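Local coordinates for protein NOV homolog (Rattus norvegicus, PDB 5NB8) that regulates cell proliferation, adhesion, migration, differentiation and survival by binding integrins and membrane receptors such as NOTCH1, at residues A[6-10]-A[11-15]. Numbering follows the deposited sequence.
Sequences CVFDG and VIYRN
Phe-8 and Tyr-13 meet on one face of a two-stranded antiparallel hairpin, residues 6-8 against 11-13, in the von Willebrand factor type C domain. The touching is done by CB of Phe-8, which lies 3.9 Å from CE2 of Tyr-13, approaching that ring obliquely; CE2 comes up to the rim of the phenylalanine ring, roughly level with it, while that ring heads away from the partner strand. The tyrosine's chi1 of -65° sends its ring back along its own strand, beside Val-11, with the CD2-CE2 edge turned to CB of Phe-8. Phe-19 joins them, stacking on Tyr-13 and meeting the Phe-8 ring at about 40°. Cys-6 and Val-11 share the face, and the Cys-6 sulfur is tied by a disulfide to Cys-29. On the other face, Val-7 and Ile-12 form a non-hydrogen-bonded pair, with CG2 of the valine 4.2 Å from CG1 of the isoleucine.

Cys-6 and Tyr-13 exchange two backbone bonds; the one from Cys-6 N to Tyr-13 O is 2.8 Å and almost straight. Phe-8 and Val-11 pair likewise across a type I' turn through Asp-9 and Gly-10, but Val-11 N reaches Phe-8 O (2.9 Å) from well above the carbonyl plane. The main-chain bonds thus set the register of this surface hairpin, while the disulfide to strand 25-30 and the aromatic contacts with Phe-19 of strand 18-19 join it to the rest of the domain.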
ATOM      1  N   CYS A   6       1.272   6.901 -18.163  1.00 31.93           N
ATOM      2  CA  CYS A   6       0.103   6.566 -17.365  1.00 37.46           C
ATOM      3  C   CYS A   6      -0.434   7.810 -16.675  1.00 40.66           C
ATOM      4  O   CYS A   6       0.307   8.745 -16.380  1.00 41.53           O
ATOM      5  CB  CYS A   6       0.415   5.534 -16.274  1.00 42.72           C
ATOM      6  SG  CYS A   6       1.343   4.065 -16.729  1.00 46.06           S
ATOM      7  N   VAL A   7      -1.731   7.799 -16.379  1.00 36.20           N
ATOM      8  CA  VAL A   7      -2.355   8.851 -15.589  1.00 29.42           C
ATOM      9  C   VAL A   7      -2.913   8.220 -14.323  1.00 35.85           C
ATOM     10  O   VAL A   7      -3.646   7.225 -14.386  1.00 35.64           O
ATOM     11  CB  VAL A   7      -3.456   9.576 -16.375  1.00 37.08           C
ATOM     12  CG1 VAL A   7      -3.901  10.785 -15.618  1.00 36.45           C
ATOM     13  CG2 VAL A   7      -2.949   9.965 -17.795  1.00 34.33           C
ATOM     14  N   PHE A   8      -2.545   8.778 -13.178  1.00 30.86           N
ATOM     15  CA  PHE A   8      -3.083   8.301 -11.911  1.00 35.92           C
ATOM     16  C   PHE A   8      -3.486   9.508 -11.091  1.00 29.14           C
ATOM     17  O   PHE A   8      -2.653  10.380 -10.843  1.00 33.32           O
ATOM     18  CB  PHE A   8      -2.069   7.459 -11.129  1.00 33.67           C
ATOM     19  CG  PHE A   8      -2.555   7.067  -9.764  1.00 41.39           C
ATOM     20  CD1 PHE A   8      -3.484   6.045  -9.618  1.00 46.73           C
ATOM     21  CD2 PHE A   8      -2.113   7.741  -8.633  1.00 39.40           C
ATOM     22  CE1 PHE A   8      -3.954   5.697  -8.367  1.00 48.43           C
ATOM     23  CE2 PHE A   8      -2.573   7.395  -7.389  1.00 44.60           C
ATOM     24  CZ  PHE A   8      -3.500   6.371  -7.252  1.00 40.19           C
ATOM     25  N   ASP A   9      -4.755   9.543 -10.669  1.00 34.68           N
ATOM     26  CA  ASP A   9      -5.269  10.584  -9.779  1.00 30.47           C
ATOM     27  C   ASP A   9      -4.915  11.972 -10.307  1.00 33.51           C
ATOM     28  O   ASP A   9      -4.518  12.876  -9.558  1.00 31.72           O
ATOM     29  CB  ASP A   9      -4.747  10.375  -8.350  1.00 33.88           C
ATOM     30  CG  ASP A   9      -5.468  11.238  -7.329  1.00 42.23           C
ATOM     31  OD1 ASP A   9      -6.620  11.636  -7.578  1.00 46.05           O
ATOM     32  OD2 ASP A   9      -4.860  11.539  -6.285  1.00 46.60           O
ATOM     33  N   GLY A  10      -5.011  12.128 -11.630  1.00 31.65           N
ATOM     34  CA  GLY A  10      -4.798  13.415 -12.256  1.00 28.12           C
ATOM     35  C   GLY A  10      -3.357  13.777 -12.527  1.00 27.66           C
ATOM     36  O   GLY A  10      -3.095  14.889 -12.997  1.00 35.41           O
ATOM     37  N   VAL A  11      -2.417  12.875 -12.268  1.00 27.11           N
ATOM     38  CA  VAL A  11      -1.001  13.129 -12.501  1.00 32.18           C
ATOM     39  C   VAL A  11      -0.507  12.189 -13.593  1.00 30.01           C
ATOM     40  O   VAL A  11      -0.803  10.988 -13.565  1.00 31.41           O
ATOM     41  CB  VAL A  11      -0.186  12.950 -11.211  1.00 34.06           C
ATOM     42  CG1 VAL A  11       1.296  13.211 -11.478  1.00 26.73           C
ATOM     43  CG2 VAL A  11      -0.718  13.881 -10.114  1.00 32.41           C
ATOM     44  N   ILE A  12       0.246  12.728 -14.545  1.00 30.34           N
ATOM     45  CA  ILE A  12       0.849  11.881 -15.575  1.00 27.24           C
ATOM     46  C   ILE A  12       2.140  11.309 -15.025  1.00 27.05           C
ATOM     47  O   ILE A  12       2.964  12.042 -14.469  1.00 31.42           O
ATOM     48  CB  ILE A  12       1.123  12.665 -16.868  1.00 27.90           C
ATOM     49  CG1 ILE A  12      -0.167  13.149 -17.515  1.00 32.91           C
ATOM     50  CG2 ILE A  12       1.954  11.798 -17.870  1.00 33.29           C
ATOM     51  CD1 ILE A  12       0.072  14.201 -18.588  1.00 33.62           C
ATOM     52  N   TYR A  13       2.318  10.006 -15.178  1.00 26.93           N
ATOM     53  CA  TYR A  13       3.561   9.335 -14.837  1.00 29.25           C
ATOM     54  C   TYR A  13       4.138   8.720 -16.105  1.00 33.74           C
ATOM     55  O   TYR A  13       3.403   8.150 -16.914  1.00 39.55           O
ATOM     56  CB  TYR A  13       3.325   8.277 -13.748  1.00 35.62           C
ATOM     57  CG  TYR A  13       2.890   8.923 -12.444  1.00 38.79           C
ATOM     58  CD1 TYR A  13       3.818   9.525 -11.599  1.00 36.47           C
ATOM     59  CD2 TYR A  13       1.554   8.986 -12.093  1.00 35.34           C
ATOM     60  CE1 TYR A  13       3.416  10.152 -10.416  1.00 42.32           C
ATOM     61  CE2 TYR A  13       1.145   9.599 -10.922  1.00 31.33           C
ATOM     62  CZ  TYR A  13       2.073  10.169 -10.088  1.00 34.66           C
ATOM     63  OH  TYR A  13       1.644  10.779  -8.939  1.00 41.21           O
ATOM     64  N   ARG A  14       5.447   8.844 -16.284  1.00 36.49           N
ATOM     65  CA  ARG A  14       6.033   8.360 -17.516  1.00 35.80           C
ATOM     66  C   ARG A  14       6.266   6.860 -17.425  1.00 39.40           C
ATOM     67  O   ARG A  14       6.311   6.278 -16.336  1.00 44.25           O
ATOM     68  CB  ARG A  14       7.328   9.116 -17.835  1.00 46.73           C
ATOM     69  CG  ARG A  14       7.067  10.529 -18.389  1.00 42.55           C
ATOM     70  CD  ARG A  14       8.334  11.355 -18.547  1.00 49.83           C
ATOM     71  NE  ARG A  14       8.946  11.637 -17.254  1.00 56.26           N
ATOM     72  CZ  ARG A  14      10.028  11.022 -16.785  1.00 62.86           C
ATOM     73  NH1 ARG A  14      10.637  10.096 -17.521  1.00 53.04           N
ATOM     74  NH2 ARG A  14      10.505  11.344 -15.587  1.00 63.83           N
ATOM     75  N   ASN A  15       6.323   6.222 -18.597  1.00 35.56           N
ATOM     76  CA  ASN A  15       6.646   4.807 -18.675  1.00 37.04           C
ATOM     77  C   ASN A  15       7.913   4.525 -17.883  1.00 42.99           C
ATOM     78  O   ASN A  15       8.891   5.270 -17.966  1.00 43.37           O
ATOM     79  CB  ASN A  15       6.832   4.380 -20.141  1.00 39.98           C
ATOM     80  CG  ASN A  15       7.187   2.897 -20.285  1.00 53.46           C
ATOM     81  OD1 ASN A  15       6.612   2.030 -19.613  1.00 51.52           O
ATOM     82  ND2 ASN A  15       8.144   2.601 -21.170  1.00 57.13           N
TER